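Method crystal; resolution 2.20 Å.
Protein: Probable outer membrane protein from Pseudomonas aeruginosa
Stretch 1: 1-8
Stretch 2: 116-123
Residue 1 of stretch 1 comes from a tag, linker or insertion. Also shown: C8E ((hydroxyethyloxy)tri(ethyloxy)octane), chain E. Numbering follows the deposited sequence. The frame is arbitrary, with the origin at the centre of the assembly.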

ATOM      1  N   ALA A   1       6.632   4.232  -1.534  1.00 34.08           N
ATOM      2  CA  ALA A   1       5.829   3.804  -0.353  1.00 33.66           C
ATOM      3  C   ALA A   1       5.161   2.438  -0.526  1.00 31.54           C
ATOM      4  O   ALA A   1       4.258   2.087   0.235  1.00 32.95           O
ATOM      5  N   GLY A   2       5.607   1.676  -1.524  1.00 31.12           N
ATOM      6  CA  GLY A   2       5.061   0.346  -1.766  1.00 28.95           C
ATOM      7  C   GLY A   2       3.547   0.287  -1.721  1.00 29.07           C
ATOM      8  O   GLY A   2       2.879   0.846  -2.592  1.00 29.14           O
ATOM      9  N   PHE A   3       2.987  -0.399  -0.728  1.00 28.44           N
ATOM     10  CA  PHE A   3       1.533  -0.449  -0.635  1.00 28.89           C
ATOM     11  C   PHE A   3       0.975   0.184   0.632  1.00 28.77           C
ATOM     12  O   PHE A   3      -0.135  -0.129   1.066  1.00 30.14           O
ATOM     13  N   MET A   4       1.752   1.079   1.229  1.00 29.08           N
ATOM     14  CA  MET A   4       1.295   1.797   2.407  1.00 30.88           C
ATOM     15  C   MET A   4       0.730   3.112   1.882  1.00 30.65           C
ATOM     16  O   MET A   4       1.262   3.690   0.933  1.00 29.00           O
ATOM     17  N   VAL A   5      -0.350   3.577   2.496  1.00 30.20           N
ATOM     18  CA  VAL A   5      -1.005   4.798   2.054  1.00 30.82           C
ATOM     19  C   VAL A   5      -1.021   5.865   3.143  1.00 30.86           C
ATOM     20  O   VAL A   5      -1.150   5.552   4.325  1.00 32.03           O
ATOM     21  N   PRO A   6      -0.877   7.143   2.756  1.00 31.57           N
ATOM     22  CA  PRO A   6      -0.890   8.250   3.722  1.00 31.26           C
ATOM     23  C   PRO A   6      -2.255   8.287   4.405  1.00 30.10           C
ATOM     24  O   PRO A   6      -3.287   8.238   3.734  1.00 30.50           O
ATOM     25  N   THR A   7      -2.258   8.368   5.731  1.00 28.80           N
ATOM     26  CA  THR A   7      -3.498   8.399   6.502  1.00 27.15           C
ATOM     27  C   THR A   7      -3.769   9.816   7.020  1.00 30.11           C
ATOM     28  O   THR A   7      -3.622  10.092   8.216  1.00 31.38           O
ATOM     29  N   THR A   8      -4.175  10.707   6.117  1.00 28.60           N
ATOM     30  CA  THR A   8      -4.437  12.105   6.472  1.00 30.30           C
ATOM     31  C   THR A   8      -5.785  12.583   5.948  1.00 28.91           C
ATOM     32  O   THR A   8      -6.568  11.807   5.403  1.00 31.62           O
ATOM     33  N   GLN A 116     -11.400   6.364  11.238  1.00 28.18           N
ATOM     34  CA  GLN A 116     -11.514   5.301  10.257  1.00 28.07           C
ATOM     35  C   GLN A 116     -10.408   5.651   9.279  1.00 28.05           C
ATOM     36  O   GLN A 116     -10.400   6.745   8.712  1.00 27.47           O
ATOM     37  N   VAL A 117      -9.473   4.724   9.101  1.00 26.97           N
ATOM     38  CA  VAL A 117      -8.316   4.937   8.239  1.00 27.76           C
ATOM     39  C   VAL A 117      -8.065   3.810   7.228  1.00 26.57           C
ATOM     40  O   VAL A 117      -8.630   2.720   7.338  1.00 27.15           O
ATOM     41  N   VAL A 118      -7.222   4.096   6.237  1.00 24.27           N
ATOM     42  CA  VAL A 118      -6.851   3.136   5.200  1.00 22.17           C
ATOM     43  C   VAL A 118      -5.318   3.124   5.127  1.00 22.59           C
ATOM     44  O   VAL A 118      -4.720   3.798   4.289  1.00 20.47           O
ATOM     45  N   PRO A 119      -4.665   2.351   6.011  1.00 22.82           N
ATOM     46  CA  PRO A 119      -3.202   2.248   6.071  1.00 23.86           C
ATOM     47  C   PRO A 119      -2.527   1.620   4.856  1.00 26.23           C
ATOM     48  O   PRO A 119      -1.415   2.006   4.484  1.00 25.94           O
ATOM     49  N   MET A 120      -3.198   0.642   4.254  1.00 25.95           N
ATOM     50  CA  MET A 120      -2.631  -0.076   3.124  1.00 26.31           C
ATOM     51  C   MET A 120      -3.566  -0.172   1.933  1.00 26.36           C
ATOM     52  O   MET A 120      -4.782  -0.332   2.083  1.00 24.19           O
ATOM     53  N   GLY A 121      -2.985  -0.084   0.744  1.00 26.66           N
ATOM     54  CA  GLY A 121      -3.777  -0.167  -0.463  1.00 28.05           C
ATOM     55  C   GLY A 121      -2.963  -0.093  -1.739  1.00 29.49           C
ATOM     56  O   GLY A 121      -2.127   0.796  -1.901  1.00 29.72           O
ATOM     57  N   MET A 122      -3.195  -1.041  -2.640  1.00 27.16           N
ATOM     58  CA  MET A 122      -2.516  -1.059  -3.929  1.00 27.27           C
ATOM     59  C   MET A 122      -3.278  -1.984  -4.852  1.00 25.24           C
ATOM     60  O   MET A 122      -4.009  -2.871  -4.405  1.00 25.50           O
ATOM     61  N   ARG A 123      -3.113  -1.776  -6.146  1.00 22.36           N
ATOM     62  CA  ARG A 123      -3.828  -2.587  -7.103  1.00 22.08           C
ATOM     63  C   ARG A 123      -3.144  -2.520  -8.457  1.00 20.18           C
ATOM     64  O   ARG A 123      -2.687  -1.462  -8.873  1.00 18.54           O
TER

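The two stretches run nearly antiparallel and meet at a single beta bridge, Met-4 with Met-120. Its hydrogen bonds flank Met-4: Val-5 N donates to Pro-119 O (2.7 Å), and Gly-121 N donates to Phe-3 O (2.9 Å), a bond less precisely placed because the position of Phe-3 O is less sure. A type II' turn from Ala-1, a tag residue, leads into the bridge and ends at Met-4, with Gly-2 at a positive phi that favours glycine.

Around this short backbone zipper the side chains divide. Phe-3 leaves its backbone sideways in the p rotamer, which lays the ring edge against Met-120: Phe-3 CD2 lies 3.5 Å from Met-120 CG, and the sulfur also sits at the ring edge. Met-120 takes chi1 and chi2 between the usual wells, and its CG is modelled too close to Phe-3 O for fine detail to be trusted. Met-122, t at chi1 and then p, p, points toward the first stretch; its CB meets Phe-3 CB at 3.7 Å, while its SD accepts a weak hydrogen bond from Arg-123 N.

Met-4 starts away, yet its end curls back, with chi1 m, chi2 off the wells at -121° and chi3 p, until CE lies 3.1 Å from Pro-119 O and 4.1 Å from Pro-119 CB. Val-5, in t, points toward the second stretch: its CB is 3.5 Å from Val-118 O and its CG2 is 3.5 Å from Gly-121 N. The octyl chain of C8E lies beside Val-5, with C8E C7 3.9 Å from Val-5 CG2. Gly-121 leaves it room, since a CB there would clash with C8E C3.

Farther along, Thr-7 in p turns its methyl inward, CG2 approaching Val-117 CG1 at a tight 3.1 Å, while OG1 is satisfied elsewhere in the structure. Two waters join carbonyl oxygens across the gap: one donates to Val-5 O and Pro-119 O, the other to Pro-6 O and Val-118 O.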

ATOM      1  CB  ALA A   1       4.779   4.861  -0.028  1.00 31.07           C
ATOM      2  CB  PHE A   3       0.992  -1.876  -0.806  1.00 27.55           C
ATOM      3  CG  PHE A   3       1.821  -2.935  -0.153  1.00 27.11           C
ATOM      4  CD1 PHE A   3       2.930  -3.465  -0.805  1.00 25.03           C
ATOM      5  CD2 PHE A   3       1.482  -3.422   1.107  1.00 25.43           C
ATOM      6  CE1 PHE A   3       3.690  -4.470  -0.211  1.00 24.48           C
ATOM      7  CE2 PHE A   3       2.237  -4.427   1.711  1.00 26.43           C
ATOM      8  CZ  PHE A   3       3.341  -4.950   1.049  1.00 25.60           C
ATOM      9  CB  MET A   4       2.445   2.052   3.377  1.00 33.56           C
ATOM     10  CG  MET A   4       2.832   0.821   4.176  1.00 37.83           C
ATOM     11  SD  MET A   4       2.678   1.085   5.928  1.00 44.38           S
ATOM     12  CE  MET A   4       0.923   0.905   6.120  1.00 42.55           C
ATOM     13  CB  VAL A   5      -2.463   4.494   1.644  1.00 30.84           C
ATOM     14  CG1 VAL A   5      -3.137   5.744   1.103  1.00 33.27           C
ATOM     15  CG2 VAL A   5      -2.484   3.385   0.612  1.00 32.55           C
ATOM     16  CB  PRO A   6      -0.667   9.476   2.841  1.00 30.90           C
ATOM     17  CG  PRO A   6       0.168   8.934   1.725  1.00 31.28           C
ATOM     18  CD  PRO A   6      -0.514   7.631   1.413  1.00 31.04           C
ATOM     19  CB  THR A   7      -3.408   7.414   7.694  1.00 25.79           C
ATOM     20  OG1 THR A   7      -2.341   7.811   8.569  1.00 19.03           O
ATOM     21  CG2 THR A   7      -3.123   5.997   7.187  1.00 21.07           C
ATOM     22  CB  THR A   8      -3.351  13.033   5.868  1.00 32.28           C
ATOM     23  OG1 THR A   8      -2.078  12.381   5.939  1.00 38.84           O
ATOM     24  CG2 THR A   8      -3.269  14.336   6.632  1.00 30.86           C
ATOM     25  CB  GLN A 116     -12.878   5.332   9.572  1.00 28.95           C
ATOM     26  CG  GLN A 116     -12.964   4.456   8.341  1.00 30.39           C
ATOM     27  CD  GLN A 116     -12.532   5.189   7.090  1.00 32.36           C
ATOM     28  OE1 GLN A 116     -13.130   6.198   6.720  1.00 31.71           O
ATOM     29  NE2 GLN A 116     -11.493   4.689   6.433  1.00 34.10           N
ATOM     30  CB  VAL A 117      -7.058   5.136   9.133  1.00 29.59           C
ATOM     31  CG1 VAL A 117      -5.795   4.941   8.334  1.00 34.26           C
ATOM     32  CG2 VAL A 117      -7.076   6.537   9.736  1.00 28.86           C
ATOM     33  CB  VAL A 118      -7.424   3.554   3.824  1.00 22.81           C
ATOM     34  CG1 VAL A 118      -7.170   2.455   2.796  1.00 22.87           C
ATOM     35  CG2 VAL A 118      -8.926   3.828   3.942  1.00 23.31           C
ATOM     36  CB  PRO A 119      -2.960   1.399   7.326  1.00 23.00           C
ATOM     37  CG  PRO A 119      -4.218   1.555   8.128  1.00 21.85           C
ATOM     38  CD  PRO A 119      -5.281   1.535   7.072  1.00 23.57           C
ATOM     39  CB  MET A 120      -2.228  -1.479   3.583  1.00 26.84           C
ATOM     40  CG  MET A 120      -0.792  -1.843   3.270  1.00 31.84           C
ATOM     41  SD  MET A 120      -0.027  -2.842   4.565  1.00 29.55           S
ATOM     42  CE  MET A 120      -1.093  -4.330   4.498  1.00 28.04           C
ATOM     43  CB  MET A 122      -1.061  -1.517  -3.804  1.00 27.85           C
ATOM     44  CG  MET A 122      -0.284  -1.514  -5.130  1.00 31.06           C
ATOM     45  SD  MET A 122      -0.491  -0.051  -6.220  1.00 31.12           S
ATOM     46  CE  MET A 122      -0.062   1.286  -5.095  1.00 33.81           C
ATOM     47  CB  ARG A 123      -5.263  -2.063  -7.205  1.00 22.78           C
ATOM     48  CG  ARG A 123      -6.167  -2.791  -8.186  1.00 29.44           C
ATOM     49  CD  ARG A 123      -7.564  -2.177  -8.140  1.00 30.28           C
ATOM     50  NE  ARG A 123      -8.604  -3.050  -8.686  1.00 34.91           N
ATOM     51  CZ  ARG A 123      -8.748  -3.346  -9.971  1.00 33.47           C
ATOM     52  NH1 ARG A 123      -7.909  -2.840 -10.870  1.00 38.87           N
ATOM     53  NH2 ARG A 123      -9.737  -4.139 -10.356  1.00 31.46           N
TER
HETATM   54  C1  C8E E 455      -8.587  -0.502  -3.349  1.00 56.73           C
HETATM   55  C2  C8E E 455      -7.240  -0.195  -3.811  1.00 55.98           C
HETATM   56  C3  C8E E 455      -6.398   0.465  -2.817  1.00 56.21           C
HETATM   57  C4  C8E E 455      -6.440   1.892  -3.086  1.00 56.05           C
HETATM   58  C5  C8E E 455      -5.068   2.432  -3.002  1.00 57.13           C
HETATM   59  C6  C8E E 455      -5.114   3.864  -2.809  1.00 57.82           C
HETATM   60  C7  C8E E 455      -3.718   4.190  -3.015  1.00 57.67           C
HETATM   61  C8  C8E E 455      -3.651   5.391  -3.856  1.00 59.25           C
HETATM   62  O9  C8E E 455      -2.575   6.296  -3.968  1.00 60.92           O
HETATM   63  C10 C8E E 455      -2.126   7.000  -2.829  1.00 60.89           C
HETATM   64  C11 C8E E 455      -0.989   7.837  -3.330  1.00 62.22           C
HETATM   65  O12 C8E E 455       0.024   7.016  -3.944  1.00 62.26           O
HETATM   66  C13 C8E E 455       0.993   7.733  -4.761  1.00 62.83           C
HETATM   67  C14 C8E E 455       1.733   7.172  -6.017  1.00 62.71           C
HETATM   68  O15 C8E E 455       1.231   6.495  -7.204  1.00 63.27           O
HETATM   69  C16 C8E E 455       1.198   5.066  -7.010  1.00 63.68           C
HETATM   70  C17 C8E E 455       2.485   4.336  -7.424  1.00 64.61           C
HETATM   71  O18 C8E E 455       2.579   3.513  -8.604  1.00 64.80           O
HETATM   72  C19 C8E E 455       2.240   2.123  -8.339  1.00 65.14           C
HETATM   73  C20 C8E E 455       3.274   0.943  -8.430  1.00 64.97           C
HETATM   74  O21 C8E E 455       3.773   0.376  -7.215  1.00 64.70           O
HETATM   75  O   HOH W   1      -0.205   3.798   6.277  1.00 29.64           O
HETATM   76  O   HOH W   2      -5.216   6.446   3.757  1.00 22.31           O